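Local coordinates for protein subdomain of Desmoplakin Carboxy-Terminal domain (DPCT) (Homo sapiens, PDB 1LM5) that forms part of the carboxy-terminal region through which the desmosomal protein desmoplakin binds intermediate filaments, and is built from plakin repeats, at residues Glu120-Tyr123 with Gly127-Asp130; Ile165-Cys168 with Leu173-Ser176. One frame throughout, in Å; residues are numbered along the deposited sequence.

Contact 1 (Glu120-Tyr123 with Gly127-Asp130); sequences EFQY and GLVD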
ATOM      1  N   GLU B 120     -15.457   4.474  -2.311  1.00 15.79           N
ATOM      2  CA  GLU B 120     -15.949   3.417  -1.445  1.00 18.43           C
ATOM      3  C   GLU B 120     -15.144   2.142  -1.593  1.00 16.99           C
ATOM      4  O   GLU B 120     -14.811   1.492  -0.607  1.00 15.97           O
ATOM      5  CB  GLU B 120     -17.412   3.155  -1.738  1.00 17.46           C
ATOM      6  CG  GLU B 120     -18.263   4.383  -1.441  1.00 22.12           C
ATOM      7  CD  GLU B 120     -19.671   4.235  -1.923  1.00 22.05           C
ATOM      8  OE1 GLU B 120     -19.924   3.332  -2.753  1.00 24.13           O
ATOM      9  OE2 GLU B 120     -20.522   5.037  -1.488  1.00 24.90           O
ATOM     10  N   PHE B 121     -14.842   1.791  -2.834  1.00 14.82           N
ATOM     11  CA  PHE B 121     -14.055   0.606  -3.102  1.00 15.34           C
ATOM     12  C   PHE B 121     -12.741   0.718  -2.342  1.00 15.96           C
ATOM     13  O   PHE B 121     -12.310  -0.223  -1.689  1.00 14.39           O
ATOM     14  CB  PHE B 121     -13.739   0.498  -4.590  1.00 15.15           C
ATOM     15  CG  PHE B 121     -14.927   0.188  -5.451  1.00 14.35           C
ATOM     16  CD1 PHE B 121     -14.941   0.588  -6.785  1.00 16.02           C
ATOM     17  CD2 PHE B 121     -16.006  -0.533  -4.951  1.00 14.64           C
ATOM     18  CE1 PHE B 121     -16.017   0.268  -7.615  1.00 14.97           C
ATOM     19  CE2 PHE B 121     -17.093  -0.860  -5.768  1.00 14.91           C
ATOM     20  CZ  PHE B 121     -17.097  -0.458  -7.105  1.00 16.26           C
ATOM     21  N   GLN B 122     -12.096   1.879  -2.447  1.00 15.39           N
ATOM     22  CA  GLN B 122     -10.823   2.073  -1.770  1.00 16.28           C
ATOM     23  C   GLN B 122     -11.020   2.033  -0.267  1.00 17.58           C
ATOM     24  O   GLN B 122     -10.336   1.300   0.444  1.00 16.33           O
ATOM     25  CB  GLN B 122     -10.195   3.410  -2.185  1.00 17.13           C
ATOM     26  CG  GLN B 122      -9.855   3.485  -3.668  1.00 16.44           C
ATOM     27  CD  GLN B 122      -9.345   4.853  -4.093  1.00 19.76           C
ATOM     28  OE1 GLN B 122      -9.427   5.826  -3.339  1.00 18.29           O
ATOM     29  NE2 GLN B 122      -8.831   4.935  -5.318  1.00 17.61           N
ATOM     30  N   TYR B 123     -11.974   2.819   0.211  1.00 18.18           N
ATOM     31  CA  TYR B 123     -12.250   2.890   1.629  1.00 18.88           C
ATOM     32  C   TYR B 123     -12.445   1.515   2.255  1.00 18.52           C
ATOM     33  O   TYR B 123     -11.806   1.174   3.251  1.00 17.31           O
ATOM     34  CB  TYR B 123     -13.491   3.742   1.863  1.00 19.51           C
ATOM     35  CG  TYR B 123     -13.754   3.978   3.320  1.00 23.14           C
ATOM     36  CD1 TYR B 123     -13.028   4.924   4.026  1.00 25.69           C
ATOM     37  CD2 TYR B 123     -14.706   3.223   4.008  1.00 23.61           C
ATOM     38  CE1 TYR B 123     -13.238   5.117   5.377  1.00 26.56           C
ATOM     39  CE2 TYR B 123     -14.923   3.411   5.357  1.00 25.42           C
ATOM     40  CZ  TYR B 123     -14.185   4.358   6.037  1.00 27.62           C
ATOM     41  OH  TYR B 123     -14.382   4.551   7.385  1.00 31.39           O
ATOM     42  N   GLY B 127      -8.470   1.962   2.691  1.00 20.77           N
ATOM     43  CA  GLY B 127      -8.391   3.400   2.806  1.00 17.90           C
ATOM     44  C   GLY B 127      -8.255   4.045   1.452  1.00 16.50           C
ATOM     45  O   GLY B 127      -7.845   3.404   0.486  1.00 16.04           O
ATOM     46  N   LEU B 128      -8.587   5.326   1.385  1.00 16.52           N
ATOM     47  CA  LEU B 128      -8.507   6.055   0.141  1.00 17.51           C
ATOM     48  C   LEU B 128      -7.090   6.071  -0.376  1.00 17.51           C
ATOM     49  O   LEU B 128      -6.131   6.049   0.399  1.00 20.28           O
ATOM     50  CB  LEU B 128      -8.987   7.488   0.325  1.00 18.27           C
ATOM     51  CG  LEU B 128     -10.432   7.635   0.789  1.00 22.96           C
ATOM     52  CD1 LEU B 128     -10.824   9.098   0.689  1.00 21.86           C
ATOM     53  CD2 LEU B 128     -11.340   6.771  -0.078  1.00 20.30           C
ATOM     54  N   VAL B 129      -6.976   6.117  -1.696  1.00 17.31           N
ATOM     55  CA  VAL B 129      -5.685   6.137  -2.353  1.00 17.67           C
ATOM     56  C   VAL B 129      -5.212   7.557  -2.604  1.00 19.45           C
ATOM     57  O   VAL B 129      -5.974   8.403  -3.065  1.00 19.34           O
ATOM     58  CB  VAL B 129      -5.752   5.423  -3.712  1.00 16.58           C
ATOM     59  CG1 VAL B 129      -4.432   5.576  -4.458  1.00 19.13           C
ATOM     60  CG2 VAL B 129      -6.082   3.954  -3.505  1.00 18.61           C
ATOM     61  N   ASP B 130      -3.955   7.819  -2.271  1.00 18.67           N
ATOM     62  CA  ASP B 130      -3.374   9.118  -2.560  1.00 22.39           C
ATOM     63  C   ASP B 130      -2.569   8.881  -3.840  1.00 22.22           C
ATOM     64  O   ASP B 130      -1.530   8.234  -3.811  1.00 22.96           O
ATOM     65  CB  ASP B 130      -2.440   9.567  -1.443  1.00 21.50           C
ATOM     66  CG  ASP B 130      -1.739  10.858  -1.783  1.00 25.97           C
ATOM     67  OD1 ASP B 130      -1.953  11.371  -2.906  1.00 27.08           O
ATOM     68  OD2 ASP B 130      -0.981  11.358  -0.934  1.00 24.95           O
TER
HETATM   69  O   HOH W   1      -8.569   8.374  -3.430  1.00 20.99           O

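Contact 2 (Ile165-Cys168 with Leu173-Ser176); sequences ILTC and LKIS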
ATOM      1  N   ILE B 165     -24.862  -0.804  -5.555  1.00 25.96           N
ATOM      2  CA  ILE B 165     -24.412  -0.711  -6.936  1.00 25.13           C
ATOM      3  C   ILE B 165     -24.115  -2.038  -7.610  1.00 24.01           C
ATOM      4  O   ILE B 165     -23.768  -2.071  -8.788  1.00 23.72           O
ATOM      5  CB  ILE B 165     -23.146   0.162  -7.026  1.00 26.12           C
ATOM      6  CG1 ILE B 165     -22.006  -0.506  -6.254  1.00 27.59           C
ATOM      7  CG2 ILE B 165     -23.432   1.546  -6.458  1.00 26.63           C
ATOM      8  CD1 ILE B 165     -20.695   0.247  -6.326  1.00 28.42           C
ATOM      9  N   LEU B 166     -24.245  -3.133  -6.874  1.00 21.10           N
ATOM     10  CA  LEU B 166     -23.952  -4.433  -7.450  1.00 20.83           C
ATOM     11  C   LEU B 166     -25.140  -5.369  -7.438  1.00 21.07           C
ATOM     12  O   LEU B 166     -26.015  -5.271  -6.582  1.00 24.07           O
ATOM     13  CB  LEU B 166     -22.823  -5.118  -6.673  1.00 19.57           C
ATOM     14  CG  LEU B 166     -21.582  -4.303  -6.308  1.00 20.48           C
ATOM     15  CD1 LEU B 166     -20.585  -5.207  -5.592  1.00 21.27           C
ATOM     16  CD2 LEU B 166     -20.959  -3.712  -7.561  1.00 20.73           C
ATOM     17  N   THR B 167     -25.170  -6.270  -8.406  1.00 22.12           N
ATOM     18  CA  THR B 167     -26.201  -7.280  -8.434  1.00 22.14           C
ATOM     19  C   THR B 167     -25.430  -8.472  -7.911  1.00 21.49           C
ATOM     20  O   THR B 167     -24.484  -8.923  -8.550  1.00 21.67           O
ATOM     21  CB  THR B 167     -26.686  -7.582  -9.846  1.00 23.21           C
ATOM     22  OG1 THR B 167     -27.373  -6.440 -10.364  1.00 24.07           O
ATOM     23  CG2 THR B 167     -27.614  -8.779  -9.831  1.00 23.51           C
ATOM     24  N   CYS B 168     -25.799  -8.939  -6.724  1.00 21.91           N
ATOM     25  CA  CYS B 168     -25.141 -10.085  -6.114  1.00 23.40           C
ATOM     26  C   CYS B 168     -25.241 -11.213  -7.132  1.00 22.74           C
ATOM     27  O   CYS B 168     -26.336 -11.621  -7.505  1.00 24.13           O
ATOM     28  CB  CYS B 168     -25.860 -10.472  -4.817  1.00 23.97           C
ATOM     29  SG  CYS B 168     -25.075 -11.796  -3.892  1.00 27.13           S
ATOM     30  N   LEU B 173     -29.756 -10.079  -6.192  1.00 24.25           N
ATOM     31  CA  LEU B 173     -30.311  -8.915  -5.517  1.00 23.30           C
ATOM     32  C   LEU B 173     -29.245  -7.822  -5.554  1.00 22.71           C
ATOM     33  O   LEU B 173     -28.070  -8.112  -5.765  1.00 20.46           O
ATOM     34  CB  LEU B 173     -30.658  -9.269  -4.078  1.00 24.51           C
ATOM     35  CG  LEU B 173     -31.666 -10.421  -3.947  1.00 24.08           C
ATOM     36  CD1 LEU B 173     -31.989 -10.656  -2.496  1.00 26.79           C
ATOM     37  CD2 LEU B 173     -32.928 -10.087  -4.725  1.00 23.64           C
ATOM     38  N   LYS B 174     -29.657  -6.573  -5.372  1.00 20.83           N
ATOM     39  CA  LYS B 174     -28.711  -5.466  -5.384  1.00 20.80           C
ATOM     40  C   LYS B 174     -28.045  -5.361  -4.023  1.00 19.24           C
ATOM     41  O   LYS B 174     -28.699  -5.420  -2.991  1.00 19.62           O
ATOM     42  CB  LYS B 174     -29.428  -4.161  -5.722  1.00 22.39           C
ATOM     43  CG  LYS B 174     -30.212  -4.219  -7.031  1.00 25.31           C
ATOM     44  CD  LYS B 174     -29.336  -4.610  -8.220  1.00 28.47           C
ATOM     45  CE  LYS B 174     -28.295  -3.541  -8.549  1.00 31.91           C
ATOM     46  NZ  LYS B 174     -27.472  -3.919  -9.736  1.00 33.43           N
ATOM     47  N   ILE B 175     -26.730  -5.209  -4.036  1.00 19.39           N
ATOM     48  CA  ILE B 175     -25.958  -5.113  -2.816  1.00 17.94           C
ATOM     49  C   ILE B 175     -24.839  -4.129  -3.032  1.00 16.58           C
ATOM     50  O   ILE B 175     -24.508  -3.796  -4.162  1.00 17.54           O
ATOM     51  CB  ILE B 175     -25.327  -6.463  -2.448  1.00 18.28           C
ATOM     52  CG1 ILE B 175     -24.335  -6.892  -3.537  1.00 17.18           C
ATOM     53  CG2 ILE B 175     -26.417  -7.516  -2.274  1.00 18.38           C
ATOM     54  CD1 ILE B 175     -23.560  -8.156  -3.199  1.00 17.86           C
ATOM     55  N   SER B 176     -24.267  -3.664  -1.936  1.00 16.80           N
ATOM     56  CA  SER B 176     -23.170  -2.725  -2.007  1.00 17.59           C
ATOM     57  C   SER B 176     -21.899  -3.544  -2.025  1.00 17.44           C
ATOM     58  O   SER B 176     -21.924  -4.771  -1.857  1.00 16.13           O
ATOM     59  CB  SER B 176     -23.161  -1.822  -0.772  1.00 16.91           C
ATOM     60  OG  SER B 176     -22.759  -2.549   0.376  1.00 20.37           O
TER

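Contact 1 (Glu120-Tyr123 with Gly127-Asp130)
The side-chain amide of Q122 lies against V129, and this is where the contact is tightest. V129 comes over one face of the amide, with CG2 standing 3.4 Å from Q122 CD, and the two side chains cross at about a right angle. On the same face the backbone N of V129 donates to Q122 OE1 over 3.0 Å, nearly straight at 170° but from well above the carbonyl plane. Beyond CG the glutamine chain runs extended (chi2 175°), which carries OE1 across to the strand. A water bridges the two segments, donating to Q122 OE1 at 2.7 Å and to V129 O at 2.6 Å. NE2 of Q122 is held by the carbonyls of C48 and A86, so the amide is fixed through both its oxygen and its nitrogen. The turn leads from helix 112-124 into strand 129-130, which pairs antiparallel with strand 135-136; both segments lie within a plectin repeat. A backbone bond from G127 N to Q122 O of 3.0 Å closes the turn; T125 OG1 is also hydrogen-bonded to that carbonyl. G127 has a phi of 143°, where a CB would collide with the preceding carbonyl oxygen. Packing is looser on the L128 side, where CD2 and Y123 CB, the nearest side-chain carbons, are 4.2 Å apart. Y123 also touches L156, and its ring makes a cation-pi contact with R151 of the second subunit.

Contact 2 (Ile165-Cys168 with Leu173-Ser176)
T167 and K174 share one face of a two-stranded ladder, where the end of the lysine bends over to the threonine, while L166, I175 and C168 gather on the other. On the first face the lysine chain is bent at chi2 and chi3 (-56° and -67°), folding it back over the neighbouring strand. NZ thereby comes alongside the threonine and donates to T167 OG1 at 2.6 Å; the two side chains cross obliquely, and CD and CE of K174 pass over the carbonyl oxygen of L166. That oxygen also accepts the backbone N of I175 at 2.6 Å and a CA-H...O contact from K174 CA at 3.0 Å. Strands 166-167 and 174-175 form a short antiparallel beta hairpin, with L166 and I175 as a hydrogen-bonded pair and T167 and K174 as a non-hydrogen-bonded one. A classic beta bulge, in which I165 and L166 both face I175, interrupts it at one end; at the other, C168 N donates to L173 O at 2.6 Å. On the apolar face I175 turns CG1 into the space between its own backbone N and carbonyl carbon (chi1 63°). CG1 then lies 3.9 Å from L166 CB, and CD1 meets C168 CB at 3.6 Å, with the sulfur beside it: SG is 4.0 Å from I175 CD1. The L166 side chain packs on T38, R41 and L42 of helix 36-47, and both L166 and I175 touch A180 of helix 177-183, for which S176 is the N-cap.

Contact 1 is buried throughout and lies nearer the centre of the chain, whereas contact 2 is partly buried, with L173 and K174 exposed to solvent. They share no element: the first ties the end of helix 112-124 to the opening strand of one hairpin, and the second is the pairing of two strands in another, later hairpin. Their chemistry follows suit. In contact 1 a glutamine amide and a bridging water serve polar atoms of buried residues; in contact 2 backbone bonds pair the strands, with a lysine-threonine bond on one face and apolar side chains, with a cysteine, on the other. The centres are about 19 Å apart, yet F121 CZ packs 3.7 Å from I165 CD1, joining helix 112-124 to the hairpin.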